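Local coordinates for protein glucose-6-phosphate 1-dehydrogenase (Kluyveromyces lactis, PDB 7E6I) that catalyses the NADP+-dependent oxidation of glucose 6-phosphate to 6-phosphogluconolactone, the first step of the oxidative pentose phosphate pathway, at residues P116-Y121 / E138-E143; M196-T201 / M255-S260; Q213-V218 / Q248-L253; I319-A324 / K441-L446. One frame throughout, in Å; residues are numbered along the deposited sequence.

Overall arrangement
Contact 1 lies in the Rossmann-type domain, where strand 117-122 of the six-stranded parallel sheet meets the end of helix 126-139 and the following loop. First along the chain, it is centred 36 to 38 Å from the others and touches none. In the C-terminal domain, contact 3 is nested in the loop closed by contact 2, and contact 4 opens after both have closed. Contacts 2 and 3 meet where R197 reaches L252 O. Contacts 3 and 4, centres 13 Å apart, lay helices 236-254 and 433-451 on the nine-stranded mixed sheet. Contact 3 packs the helix carrying H245, probably the proton acceptor, on the sheet; contact 2 ties the loop after that helix to helix 193-198.

Contact 1 of 4, residues P116-Y121 / E138-E143; sequences PHRLFY and ENLYTE
With CG beside the backbone N (chi1 -54°) and its chain extended from CG to NE, R118 reaches from its strand to L140 and T142; F120 has the same setting of CG (chi1 -62°), and its ring meets L140. The side chains of R118 and T142 cross at about a right angle: NH1 lies 3.3 Å from T142 CG2 and 3.6 Å from L140 CD2. P116, just before the strand, sets CB over one face of the R118 guanidinium, toward the rim, 3.2 Å above the plane, and its CG also meets T142 CG2 at 4.0 Å. L140 CD2 completes the apolar part at the edge of the F120 ring, 3.9 Å from CZ. An arginine suits this place because its methylenes and flat head pack on aliphatic groups while NH2 forms a salt bridge with E108. An alanine at R118 would probably leave E108 without this charged mate and open a gap beside the methyls of L140 and T142. The contact belongs to the beta-alpha-beta unit of strand 117-122, helix 126-139 and strand 146-152. L140 follows the helix end and also touches helix 94-110, while F120 packs on strand 10-14.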
loop_
_atom_site.group_PDB
_atom_site.type_symbol
_atom_site.label_atom_id
_atom_site.label_comp_id
_atom_site.label_asym_id
_atom_site.label_seq_id
_atom_site.Cartn_x
_atom_site.Cartn_y
_atom_site.Cartn_z
ATOM N N PRO A 116 -2.392 -30.069 7.326
ATOM C CA PRO A 116 -2.661 -29.267 6.126
ATOM C C PRO A 116 -2.189 -27.825 6.302
ATOM O O PRO A 116 -2.421 -27.195 7.339
ATOM C CB PRO A 116 -4.186 -29.353 5.978
ATOM C CG PRO A 116 -4.609 -30.517 6.815
ATOM C CD PRO A 116 -3.609 -30.654 7.912
ATOM N N HIS A 117 -1.497 -27.314 5.285
ATOM C CA HIS A 117 -1.086 -25.912 5.215
ATOM C C HIS A 117 -1.779 -25.293 4.006
ATOM O O HIS A 117 -1.425 -25.600 2.862
ATOM C CB HIS A 117 0.427 -25.775 5.075
ATOM C CG HIS A 117 1.202 -26.183 6.288
ATOM N ND1 HIS A 117 2.562 -26.410 6.253
ATOM C CD2 HIS A 117 0.814 -26.414 7.565
ATOM C CE1 HIS A 117 2.980 -26.754 7.459
ATOM N NE2 HIS A 117 1.939 -26.767 8.273
ATOM N N ARG A 118 -2.753 -24.417 4.247
ATOM C CA ARG A 118 -3.608 -23.901 3.180
ATOM C C ARG A 118 -3.646 -22.378 3.190
ATOM O O ARG A 118 -3.959 -21.760 4.218
ATOM C CB ARG A 118 -5.034 -24.461 3.306
ATOM C CG ARG A 118 -5.072 -25.978 3.378
ATOM C CD ARG A 118 -6.464 -26.505 3.573
ATOM N NE ARG A 118 -6.480 -27.964 3.639
ATOM C CZ ARG A 118 -7.372 -28.663 4.328
ATOM N NH1 ARG A 118 -8.324 -28.039 5.012
ATOM N NH2 ARG A 118 -7.318 -29.982 4.328
ATOM N N LEU A 119 -3.334 -21.779 2.042
ATOM C CA LEU A 119 -3.456 -20.344 1.837
ATOM C C LEU A 119 -4.614 -20.096 0.875
ATOM O O LEU A 119 -4.680 -20.705 -0.197
ATOM C CB LEU A 119 -2.151 -19.747 1.292
ATOM C CG LEU A 119 -2.070 -18.222 1.078
ATOM C CD1 LEU A 119 -2.168 -17.498 2.414
ATOM C CD2 LEU A 119 -0.790 -17.792 0.333
ATOM N N PHE A 120 -5.540 -19.230 1.274
ATOM C CA PHE A 120 -6.645 -18.795 0.424
ATOM C C PHE A 120 -6.435 -17.330 0.068
ATOM O O PHE A 120 -6.541 -16.457 0.936
ATOM C CB PHE A 120 -7.980 -18.994 1.136
ATOM C CG PHE A 120 -8.275 -20.420 1.466
ATOM C CD1 PHE A 120 -8.759 -21.287 0.496
ATOM C CD2 PHE A 120 -8.045 -20.905 2.742
ATOM C CE1 PHE A 120 -9.025 -22.612 0.799
ATOM C CE2 PHE A 120 -8.309 -22.232 3.052
ATOM C CZ PHE A 120 -8.793 -23.087 2.079
ATOM N N TYR A 121 -6.135 -17.061 -1.199
ATOM C CA TYR A 121 -6.029 -15.690 -1.693
ATOM C C TYR A 121 -7.372 -15.275 -2.287
ATOM O O TYR A 121 -7.826 -15.869 -3.270
ATOM C CB TYR A 121 -4.913 -15.564 -2.737
ATOM C CG TYR A 121 -4.485 -14.136 -2.979
ATOM C CD1 TYR A 121 -5.384 -13.191 -3.485
ATOM C CD2 TYR A 121 -3.189 -13.722 -2.681
ATOM C CE1 TYR A 121 -5.003 -11.878 -3.692
ATOM C CE2 TYR A 121 -2.796 -12.407 -2.884
ATOM C CZ TYR A 121 -3.698 -11.489 -3.389
ATOM O OH TYR A 121 -3.300 -10.180 -3.588
ATOM N N GLU A 138 -17.490 -22.794 7.004
ATOM C CA GLU A 138 -18.501 -23.839 7.159
ATOM C C GLU A 138 -18.058 -25.173 6.568
ATOM O O GLU A 138 -18.444 -26.226 7.084
ATOM C CB GLU A 138 -19.831 -23.422 6.507
ATOM C CG GLU A 138 -20.401 -22.042 6.926
ATOM C CD GLU A 138 -21.340 -21.400 5.865
ATOM O OE1 GLU A 138 -22.419 -20.872 6.232
ATOM O OE2 GLU A 138 -20.998 -21.411 4.658
ATOM N N ASN A 139 -17.256 -25.156 5.499
ATOM C CA ASN A 139 -16.998 -26.356 4.712
ATOM C C ASN A 139 -15.540 -26.786 4.662
ATOM O O ASN A 139 -15.281 -27.987 4.611
ATOM C CB ASN A 139 -17.490 -26.160 3.269
ATOM C CG ASN A 139 -18.990 -25.936 3.188
ATOM O OD1 ASN A 139 -19.771 -26.885 3.136
ATOM N ND2 ASN A 139 -19.402 -24.674 3.184
ATOM N N LEU A 140 -14.587 -25.858 4.679
ATOM C CA LEU A 140 -13.192 -26.165 4.370
ATOM C C LEU A 140 -12.257 -25.639 5.452
ATOM O O LEU A 140 -11.259 -24.976 5.170
ATOM C CB LEU A 140 -12.819 -25.568 3.020
ATOM C CG LEU A 140 -11.901 -26.317 2.058
ATOM C CD1 LEU A 140 -11.857 -25.552 0.745
ATOM C CD2 LEU A 140 -10.502 -26.522 2.617
ATOM N N TYR A 141 -12.558 -25.933 6.714
ATOM C CA TYR A 141 -11.736 -25.504 7.840
ATOM C C TYR A 141 -11.365 -26.727 8.672
ATOM O O TYR A 141 -12.252 -27.449 9.138
ATOM C CB TYR A 141 -12.493 -24.475 8.685
ATOM C CG TYR A 141 -11.664 -23.806 9.753
ATOM C CD1 TYR A 141 -11.552 -24.364 11.023
ATOM C CD2 TYR A 141 -10.993 -22.615 9.491
ATOM C CE1 TYR A 141 -10.797 -23.758 11.999
ATOM C CE2 TYR A 141 -10.233 -21.995 10.464
ATOM C CZ TYR A 141 -10.142 -22.570 11.711
ATOM O OH TYR A 141 -9.387 -21.955 12.669
ATOM N N THR A 142 -10.068 -26.965 8.865
ATOM C CA THR A 142 -9.608 -28.076 9.697
ATOM C C THR A 142 -8.951 -27.544 10.965
ATOM O O THR A 142 -7.965 -26.804 10.894
ATOM C CB THR A 142 -8.645 -28.995 8.939
ATOM O OG1 THR A 142 -8.069 -29.936 9.854
ATOM C CG2 THR A 142 -7.541 -28.210 8.260
ATOM N N GLU A 143 -9.489 -27.936 12.124
ATOM C CA GLU A 143 -8.892 -27.578 13.406
ATOM C C GLU A 143 -7.553 -28.263 13.643
ATOM O O GLU A 143 -6.891 -27.971 14.643
ATOM C CB GLU A 143 -9.860 -27.907 14.546
ATOM C CG GLU A 143 -10.718 -26.724 15.010
ATOM C CD GLU A 143 -11.618 -27.061 16.205
ATOM O OE1 GLU A 143 -12.592 -26.314 16.458
ATOM O OE2 GLU A 143 -11.354 -28.073 16.895
#

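Contact 2 of 4, residues M196-T201 / M255-S260; sequences MRFGNT and MERPVS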
loop_
_atom_site.group_PDB
_atom_site.type_symbol
_atom_site.label_atom_id
_atom_site.label_comp_id
_atom_site.label_asym_id
_atom_site.label_seq_id
_atom_site.Cartn_x
_atom_site.Cartn_y
_atom_site.Cartn_z
ATOM N N MET A 196 16.048 2.015 8.514
ATOM C CA MET A 196 16.705 3.260 8.139
ATOM C C MET A 196 16.680 4.273 9.271
ATOM O O MET A 196 17.707 4.880 9.593
ATOM C CB MET A 196 16.034 3.841 6.905
ATOM C CG MET A 196 16.873 4.841 6.139
ATOM S SD MET A 196 15.800 5.898 5.147
ATOM C CE MET A 196 14.574 6.363 6.372
ATOM N N ARG A 197 15.513 4.483 9.891
ATOM C CA ARG A 197 15.465 5.514 10.926
ATOM C C ARG A 197 15.932 4.978 12.279
ATOM O O ARG A 197 16.755 5.614 12.942
ATOM C CB ARG A 197 14.063 6.153 11.027
ATOM C CG ARG A 197 12.914 5.204 11.250
ATOM C CD ARG A 197 11.524 5.908 11.344
ATOM N NE ARG A 197 11.329 6.551 12.644
ATOM C CZ ARG A 197 10.250 6.412 13.411
ATOM N NH1 ARG A 197 9.237 5.639 13.015
ATOM N NH2 ARG A 197 10.178 7.065 14.575
ATOM N N PHE A 198 15.436 3.812 12.705
ATOM C CA PHE A 198 15.791 3.288 14.023
ATOM C C PHE A 198 17.197 2.702 14.076
ATOM O O PHE A 198 17.799 2.645 15.162
ATOM C CB PHE A 198 14.774 2.230 14.474
ATOM C CG PHE A 198 13.419 2.796 14.822
ATOM C CD1 PHE A 198 13.286 3.737 15.824
ATOM C CD2 PHE A 198 12.278 2.393 14.131
ATOM C CE1 PHE A 198 12.055 4.262 16.135
ATOM C CE2 PHE A 198 11.030 2.907 14.446
ATOM C CZ PHE A 198 10.925 3.846 15.456
ATOM N N GLY A 199 17.747 2.283 12.947
ATOM C CA GLY A 199 19.070 1.720 12.972
ATOM C C GLY A 199 20.197 2.692 12.741
ATOM O O GLY A 199 21.346 2.252 12.624
ATOM N N ASN A 200 19.935 4.001 12.657
ATOM C CA ASN A 200 20.995 4.969 12.368
ATOM C C ASN A 200 20.832 6.183 13.267
ATOM O O ASN A 200 19.884 6.963 13.103
ATOM C CB ASN A 200 20.981 5.369 10.897
ATOM C CG ASN A 200 21.320 4.205 9.993
ATOM O OD1 ASN A 200 22.487 3.821 9.890
ATOM N ND2 ASN A 200 20.298 3.598 9.372
ATOM N N THR A 201 21.758 6.325 14.224
ATOM C CA THR A 201 21.769 7.476 15.121
ATOM C C THR A 201 21.718 8.800 14.365
ATOM O O THR A 201 21.086 9.756 14.824
ATOM C CB THR A 201 23.009 7.404 15.997
ATOM O OG1 THR A 201 22.981 6.184 16.742
ATOM C CG2 THR A 201 23.068 8.573 16.959
ATOM N N MET A 255 5.789 6.219 14.102
ATOM C CA MET A 255 5.615 5.338 15.253
ATOM C C MET A 255 6.867 5.313 16.114
ATOM O O MET A 255 7.959 5.683 15.675
ATOM C CB MET A 255 5.310 3.904 14.828
ATOM C CG MET A 255 6.459 3.218 14.099
ATOM S SD MET A 255 5.976 1.706 13.260
ATOM C CE MET A 255 6.753 0.512 14.366
ATOM N N GLU A 256 6.701 4.847 17.348
ATOM C CA GLU A 256 7.845 4.537 18.198
ATOM C C GLU A 256 8.415 3.167 17.837
ATOM O O GLU A 256 7.833 2.399 17.057
ATOM C CB GLU A 256 7.465 4.549 19.676
ATOM C CG GLU A 256 6.842 5.855 20.160
ATOM C CD GLU A 256 7.820 7.026 20.148
ATOM O OE1 GLU A 256 9.008 6.835 20.524
ATOM O OE2 GLU A 256 7.397 8.143 19.770
ATOM N N ARG A 257 9.567 2.866 18.427
ATOM C CA ARG A 257 10.299 1.652 18.087
ATOM C C ARG A 257 9.572 0.439 18.655
ATOM O O ARG A 257 9.189 0.447 19.825
ATOM C CB ARG A 257 11.731 1.728 18.633
ATOM C CG ARG A 257 12.566 0.449 18.487
ATOM C CD ARG A 257 13.779 0.439 19.437
ATOM N NE ARG A 257 14.641 1.576 19.151
ATOM C CZ ARG A 257 15.673 1.542 18.308
ATOM N NH1 ARG A 257 15.993 0.400 17.693
ATOM N NH2 ARG A 257 16.394 2.648 18.083
ATOM N N PRO A 258 9.341 -0.597 17.869
ATOM C CA PRO A 258 8.760 -1.819 18.443
ATOM C C PRO A 258 9.684 -2.374 19.518
ATOM O O PRO A 258 10.905 -2.432 19.345
ATOM C CB PRO A 258 8.619 -2.764 17.242
ATOM C CG PRO A 258 8.977 -1.972 16.007
ATOM C CD PRO A 258 9.571 -0.666 16.413
ATOM N N VAL A 259 9.107 -2.737 20.665
ATOM C CA VAL A 259 9.975 -3.111 21.778
ATOM C C VAL A 259 10.315 -4.592 21.758
ATOM O O VAL A 259 11.271 -5.002 22.427
ATOM C CB VAL A 259 9.389 -2.657 23.139
ATOM C CG1 VAL A 259 8.151 -1.789 22.942
ATOM C CG2 VAL A 259 9.090 -3.820 24.031
ATOM N N SER A 260 9.623 -5.398 20.961
ATOM C CA SER A 260 9.978 -6.802 20.832
ATOM C C SER A 260 10.158 -7.116 19.353
ATOM O O SER A 260 9.991 -6.243 18.500
ATOM C CB SER A 260 8.922 -7.704 21.481
ATOM O OG SER A 260 8.107 -8.313 20.505
#
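In the C-terminal domain, R197 of helix 193-198 grips M255 O end-on with NH1 and NH2, just past the end of helix 236-254. R197 starts in the crowded position, its CG between the backbone N and carbonyl carbon (chi1 55°), and its chain bends at chi3. NH2 donates to M255 O at 2.8 Å and NH1 at 3.0 Å, the oxygen lying close to the guanidinium plane (13° out of it). NH1 also bonds to L252 O, so one side chain serves two carbonyls. A methionine here would remove the donors to M255 O and L252 O and would probably leave the helix end less firmly tied to helix 193-198. F198 lies between two arginines: R197 NE is over one ring face toward the rim, and R257 CB is over the opposite face in a CH-pi contact, 3.9 Å from the centroid. F198 CZ sits 3.2 Å above the centre of the R197 guanidinium. R257 suits this loop because its aliphatic stem can lie on an aromatic face while its polar end reaches a main-chain acceptor. F198 and R257 slide past each other in opposite directions, and R257 NH2 bonds to F198 O at 3.2 Å, with an N-H...O angle of 144°.

Contact 3 of 4, residues Q213-V218 / Q248-L253; sequences QSVQVV and QVLTLL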
loop_
_atom_site.group_PDB
_atom_site.type_symbol
_atom_site.label_atom_id
_atom_site.label_comp_id
_atom_site.label_asym_id
_atom_site.label_seq_id
_atom_site.Cartn_x
_atom_site.Cartn_y
_atom_site.Cartn_z
ATOM N N GLN A 213 11.117 20.251 11.335
ATOM C CA GLN A 213 10.249 21.383 11.012
ATOM C C GLN A 213 8.979 20.952 10.290
ATOM O O GLN A 213 7.932 21.596 10.429
ATOM C CB GLN A 213 11.002 22.330 10.079
ATOM C CG GLN A 213 11.013 23.729 10.472
ATOM C CD GLN A 213 11.950 24.542 9.617
ATOM O OE1 GLN A 213 12.965 25.005 10.106
ATOM N NE2 GLN A 213 11.612 24.734 8.339
ATOM N N SER A 214 9.067 19.895 9.485
ATOM C CA SER A 214 8.056 19.601 8.483
ATOM C C SER A 214 8.208 18.167 8.006
ATOM O O SER A 214 9.309 17.746 7.627
ATOM C CB SER A 214 8.195 20.567 7.312
ATOM O OG SER A 214 7.450 20.124 6.209
ATOM N N VAL A 215 7.095 17.441 7.992
ATOM C CA VAL A 215 7.006 16.108 7.420
ATOM C C VAL A 215 5.991 16.142 6.289
ATOM O O VAL A 215 4.885 16.663 6.464
ATOM C CB VAL A 215 6.590 15.085 8.483
ATOM C CG1 VAL A 215 6.434 13.706 7.859
ATOM C CG2 VAL A 215 7.596 15.107 9.631
ATOM N N GLN A 216 6.350 15.556 5.147
ATOM C CA GLN A 216 5.492 15.495 3.965
ATOM C C GLN A 216 5.512 14.087 3.387
ATOM O O GLN A 216 6.592 13.516 3.192
ATOM C CB GLN A 216 5.973 16.463 2.887
ATOM C CG GLN A 216 5.641 17.925 3.104
ATOM C CD GLN A 216 6.078 18.768 1.917
ATOM O OE1 GLN A 216 5.372 18.836 0.904
ATOM N NE2 GLN A 216 7.248 19.399 2.023
ATOM N N VAL A 217 4.331 13.536 3.107
ATOM C CA VAL A 217 4.185 12.335 2.282
ATOM C C VAL A 217 3.477 12.750 0.998
ATOM O O VAL A 217 2.413 13.366 1.052
ATOM C CB VAL A 217 3.397 11.225 3.008
ATOM C CG1 VAL A 217 3.369 9.978 2.163
ATOM C CG2 VAL A 217 4.011 10.924 4.357
ATOM N N VAL A 218 4.064 12.423 -0.151
ATOM C CA VAL A 218 3.692 13.037 -1.421
ATOM C C VAL A 218 3.383 11.951 -2.444
ATOM O O VAL A 218 4.187 11.028 -2.638
ATOM C CB VAL A 218 4.805 13.952 -1.950
ATOM C CG1 VAL A 218 4.410 14.503 -3.297
ATOM C CG2 VAL A 218 5.083 15.091 -0.948
ATOM N N GLN A 248 -0.407 4.620 5.789
ATOM C CA GLN A 248 0.505 3.548 6.178
ATOM C C GLN A 248 1.942 4.050 6.251
ATOM O O GLN A 248 2.621 3.876 7.268
ATOM C CB GLN A 248 0.402 2.389 5.184
ATOM C CG GLN A 248 -0.781 1.461 5.406
ATOM C CD GLN A 248 -0.716 0.734 6.742
ATOM O OE1 GLN A 248 0.335 0.657 7.370
ATOM N NE2 GLN A 248 -1.842 0.198 7.178
ATOM N N VAL A 249 2.418 4.679 5.169
ATOM C CA VAL A 249 3.763 5.244 5.146
ATOM C C VAL A 249 3.979 6.173 6.333
ATOM O O VAL A 249 4.990 6.089 7.038
ATOM C CB VAL A 249 4.004 5.981 3.818
ATOM C CG1 VAL A 249 5.293 6.807 3.900
ATOM C CG2 VAL A 249 4.029 4.993 2.662
ATOM N N LEU A 250 3.039 7.095 6.556
ATOM C CA LEU A 250 3.209 8.100 7.604
ATOM C C LEU A 250 3.324 7.429 8.955
ATOM O O LEU A 250 4.115 7.831 9.818
ATOM C CB LEU A 250 2.021 9.066 7.581
ATOM C CG LEU A 250 1.951 10.125 8.677
ATOM C CD1 LEU A 250 3.213 11.020 8.621
ATOM C CD2 LEU A 250 0.667 10.951 8.537
ATOM N N THR A 251 2.564 6.368 9.122
ATOM C CA THR A 251 2.589 5.588 10.346
ATOM C C THR A 251 3.975 4.975 10.582
ATOM O O THR A 251 4.512 5.022 11.698
ATOM C CB THR A 251 1.459 4.558 10.202
ATOM O OG1 THR A 251 0.396 4.894 11.086
ATOM C CG2 THR A 251 1.884 3.217 10.431
ATOM N N LEU A 252 4.601 4.455 9.525
ATOM C CA LEU A 252 5.955 3.934 9.645
ATOM C C LEU A 252 6.964 5.030 9.976
ATOM O O LEU A 252 7.991 4.745 10.599
ATOM C CB LEU A 252 6.335 3.229 8.357
ATOM C CG LEU A 252 5.468 2.007 8.071
ATOM C CD1 LEU A 252 5.650 1.519 6.631
ATOM C CD2 LEU A 252 5.801 0.907 9.084
ATOM N N LEU A 253 6.708 6.280 9.560
ATOM C CA LEU A 253 7.634 7.379 9.821
ATOM C C LEU A 253 7.479 7.981 11.206
ATOM O O LEU A 253 8.408 8.646 11.686
ATOM C CB LEU A 253 7.437 8.503 8.804
ATOM C CG LEU A 253 7.747 8.193 7.344
ATOM C CD1 LEU A 253 7.113 9.270 6.434
ATOM C CD2 LEU A 253 9.248 8.077 7.106
#
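Helix 236-254 packs against the mixed sheet of the C-terminal domain here, its residues V249, L250 and L253 meeting V215 and V217 of strand 212-220. The short axes run roughly antiparallel, at 149°, and come within 9.3 Å. V217 is the centre of the contact and uses both of its methyls. CG1, anti to the backbone N (chi1 -176°), meets V249 CG1 at 4.1 Å; CG2 meets L253 CD1 at 4.1 Å and L250 CB at 4.2 Å. One strand residue therefore touches side chains on two successive turns of the helix. Two residues earlier, V215 adds a looser touch, its CG1 lying 4.3 Å from L250 CD1. The alternation of the strand places V215 and V217 on the helix side and Q216 on the other, where it bonds to R336. Compact branched valines suit the strand, and the longer leucines reach across from the helix. V249 lies one turn after H245, probably the proton acceptor, and close to Y184 of the substrate pocket. All five touching residues are buried and apolar, so the contact rests on dispersion and the exclusion of water, with no polar bond between these two segments.

Contact 4 of 4, residues I319-A324 / K441-L446; sequences IGFKIA and KLFTPL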
loop_
_atom_site.group_PDB
_atom_site.type_symbol
_atom_site.label_atom_id
_atom_site.label_comp_id
_atom_site.label_asym_id
_atom_site.label_seq_id
_atom_site.Cartn_x
_atom_site.Cartn_y
_atom_site.Cartn_z
ATOM N N ILE A 319 -3.732 17.635 3.031
ATOM C CA ILE A 319 -4.361 17.614 4.349
ATOM C C ILE A 319 -3.291 17.798 5.412
ATOM O O ILE A 319 -2.245 17.142 5.364
ATOM C CB ILE A 319 -5.122 16.302 4.611
ATOM C CG1 ILE A 319 -6.156 16.021 3.514
ATOM C CG2 ILE A 319 -5.771 16.339 5.985
ATOM C CD1 ILE A 319 -6.688 14.561 3.537
ATOM N N GLY A 320 -3.562 18.665 6.384
ATOM C CA GLY A 320 -2.657 18.853 7.506
ATOM C C GLY A 320 -3.019 17.908 8.638
ATOM O O GLY A 320 -4.192 17.643 8.897
ATOM N N PHE A 321 -1.996 17.401 9.307
ATOM C CA PHE A 321 -2.174 16.475 10.412
ATOM C C PHE A 321 -1.345 16.935 11.595
ATOM O O PHE A 321 -0.315 17.597 11.432
ATOM C CB PHE A 321 -1.748 15.055 10.032
ATOM C CG PHE A 321 -2.660 14.392 9.050
ATOM C CD1 PHE A 321 -3.724 13.626 9.491
ATOM C CD2 PHE A 321 -2.446 14.525 7.686
ATOM C CE1 PHE A 321 -4.566 13.004 8.589
ATOM C CE2 PHE A 321 -3.284 13.913 6.776
ATOM C CZ PHE A 321 -4.351 13.140 7.237
ATOM N N LYS A 322 -1.796 16.562 12.786
ATOM C CA LYS A 322 -1.050 16.820 14.006
ATOM C C LYS A 322 -1.117 15.572 14.865
ATOM O O LYS A 322 -2.178 14.950 14.997
ATOM C CB LYS A 322 -1.612 18.009 14.781
ATOM C CG LYS A 322 -1.359 19.371 14.120
ATOM C CD LYS A 322 0.107 19.863 14.337
ATOM C CE LYS A 322 0.355 21.260 13.701
ATOM N NZ LYS A 322 0.582 22.333 14.732
ATOM N N ILE A 323 0.013 15.210 15.451
ATOM C CA ILE A 323 0.091 14.062 16.337
ATOM C C ILE A 323 0.411 14.576 17.730
ATOM O O ILE A 323 1.434 15.241 17.936
ATOM C CB ILE A 323 1.138 13.059 15.861
ATOM C CG1 ILE A 323 0.849 12.644 14.421
ATOM C CG2 ILE A 323 1.203 11.894 16.834
ATOM C CD1 ILE A 323 1.842 11.633 13.889
ATOM N N ALA A 324 -0.460 14.268 18.685
ATOM C CA ALA A 324 -0.338 14.827 20.027
ATOM C C ALA A 324 0.390 13.838 20.938
ATOM O O ALA A 324 -0.201 13.160 21.773
ATOM C CB ALA A 324 -1.717 15.181 20.570
ATOM N N LYS A 441 -11.790 5.911 11.902
ATOM C CA LYS A 441 -12.264 6.926 12.843
ATOM C C LYS A 441 -11.637 8.283 12.547
ATOM O O LYS A 441 -12.264 9.328 12.777
ATOM C CB LYS A 441 -11.954 6.511 14.285
ATOM C CG LYS A 441 -12.968 5.567 14.907
ATOM C CD LYS A 441 -12.377 4.797 16.096
ATOM C CE LYS A 441 -13.511 4.228 16.970
ATOM N NZ LYS A 441 -13.499 2.747 17.171
ATOM N N LEU A 442 -10.412 8.281 12.016
ATOM C CA LEU A 442 -9.696 9.513 11.719
ATOM C C LEU A 442 -10.240 10.198 10.466
ATOM O O LEU A 442 -10.453 11.416 10.460
ATOM C CB LEU A 442 -8.203 9.203 11.563
ATOM C CG LEU A 442 -7.303 10.376 11.189
ATOM C CD1 LEU A 442 -7.396 11.464 12.254
ATOM C CD2 LEU A 442 -5.854 9.944 10.989
ATOM N N PHE A 443 -10.484 9.435 9.400
ATOM C CA PHE A 443 -10.821 10.021 8.111
ATOM C C PHE A 443 -12.317 10.185 7.879
ATOM O O PHE A 443 -12.713 10.991 7.025
ATOM C CB PHE A 443 -10.256 9.166 6.983
ATOM C CG PHE A 443 -8.858 9.487 6.649
ATOM C CD1 PHE A 443 -7.816 8.954 7.389
ATOM C CD2 PHE A 443 -8.565 10.354 5.614
ATOM C CE1 PHE A 443 -6.491 9.279 7.077
ATOM C CE2 PHE A 443 -7.250 10.678 5.303
ATOM C CZ PHE A 443 -6.217 10.151 6.033
ATOM N N THR A 444 -13.157 9.431 8.580
ATOM C CA THR A 444 -14.584 9.506 8.288
ATOM C C THR A 444 -15.147 10.909 8.486
ATOM O O THR A 444 -15.863 11.390 7.591
ATOM C CB THR A 444 -15.341 8.466 9.118
ATOM O OG1 THR A 444 -15.097 7.161 8.570
ATOM C CG2 THR A 444 -16.832 8.764 9.093
ATOM N N PRO A 445 -14.859 11.627 9.576
ATOM C CA PRO A 445 -15.409 12.989 9.691
ATOM C C PRO A 445 -15.013 13.895 8.536
ATOM O O PRO A 445 -15.858 14.633 8.025
ATOM C CB PRO A 445 -14.850 13.479 11.031
ATOM C CG PRO A 445 -14.556 12.236 11.797
ATOM C CD PRO A 445 -14.044 11.278 10.756
ATOM N N LEU A 446 -13.755 13.859 8.095
ATOM C CA LEU A 446 -13.397 14.655 6.927
ATOM C C LEU A 446 -14.213 14.228 5.714
ATOM O O LEU A 446 -14.718 15.075 4.967
ATOM C CB LEU A 446 -11.908 14.532 6.631
ATOM C CG LEU A 446 -11.492 15.197 5.312
ATOM C CD1 LEU A 446 -11.790 16.688 5.342
ATOM C CD2 LEU A 446 -10.021 14.973 4.997
#
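F321 reaches from strand 316-321 to helix 433-451 with its ring tip against F443, CZ to CZ at 3.7 Å. F443 CZ lies at the edge of the F321 ring, near its plane, and the two side chains cross at about a right angle. The rings themselves are neither stacked nor T-shaped: their planes are inclined at 50° and their centroids are 5.9 Å apart. L442 comes to the same ring obliquely, its CD2 lying 4.1 Å from F321 CE1. Two strand residues earlier, I319 carries CG1 beside its backbone N (chi1 -55°) and its CD1 meets L446 CD2 tip to tip at 3.7 Å, with F443 CE2 a looser 4.3 Å away. The short strand and helix axes stay 12.4 Å apart, so large side chains are needed to bridge the layers; phenylalanine, isoleucine and leucine have the length. The helix is kinked near P445, which as a proline has no N-H to give to the turn before. Strand 316-321 is flanked by strands 333-338 and 285-291 in the mixed sheet, and helix 236-254 borders the contact through M242 on I319 and through I238 and L247 on F443.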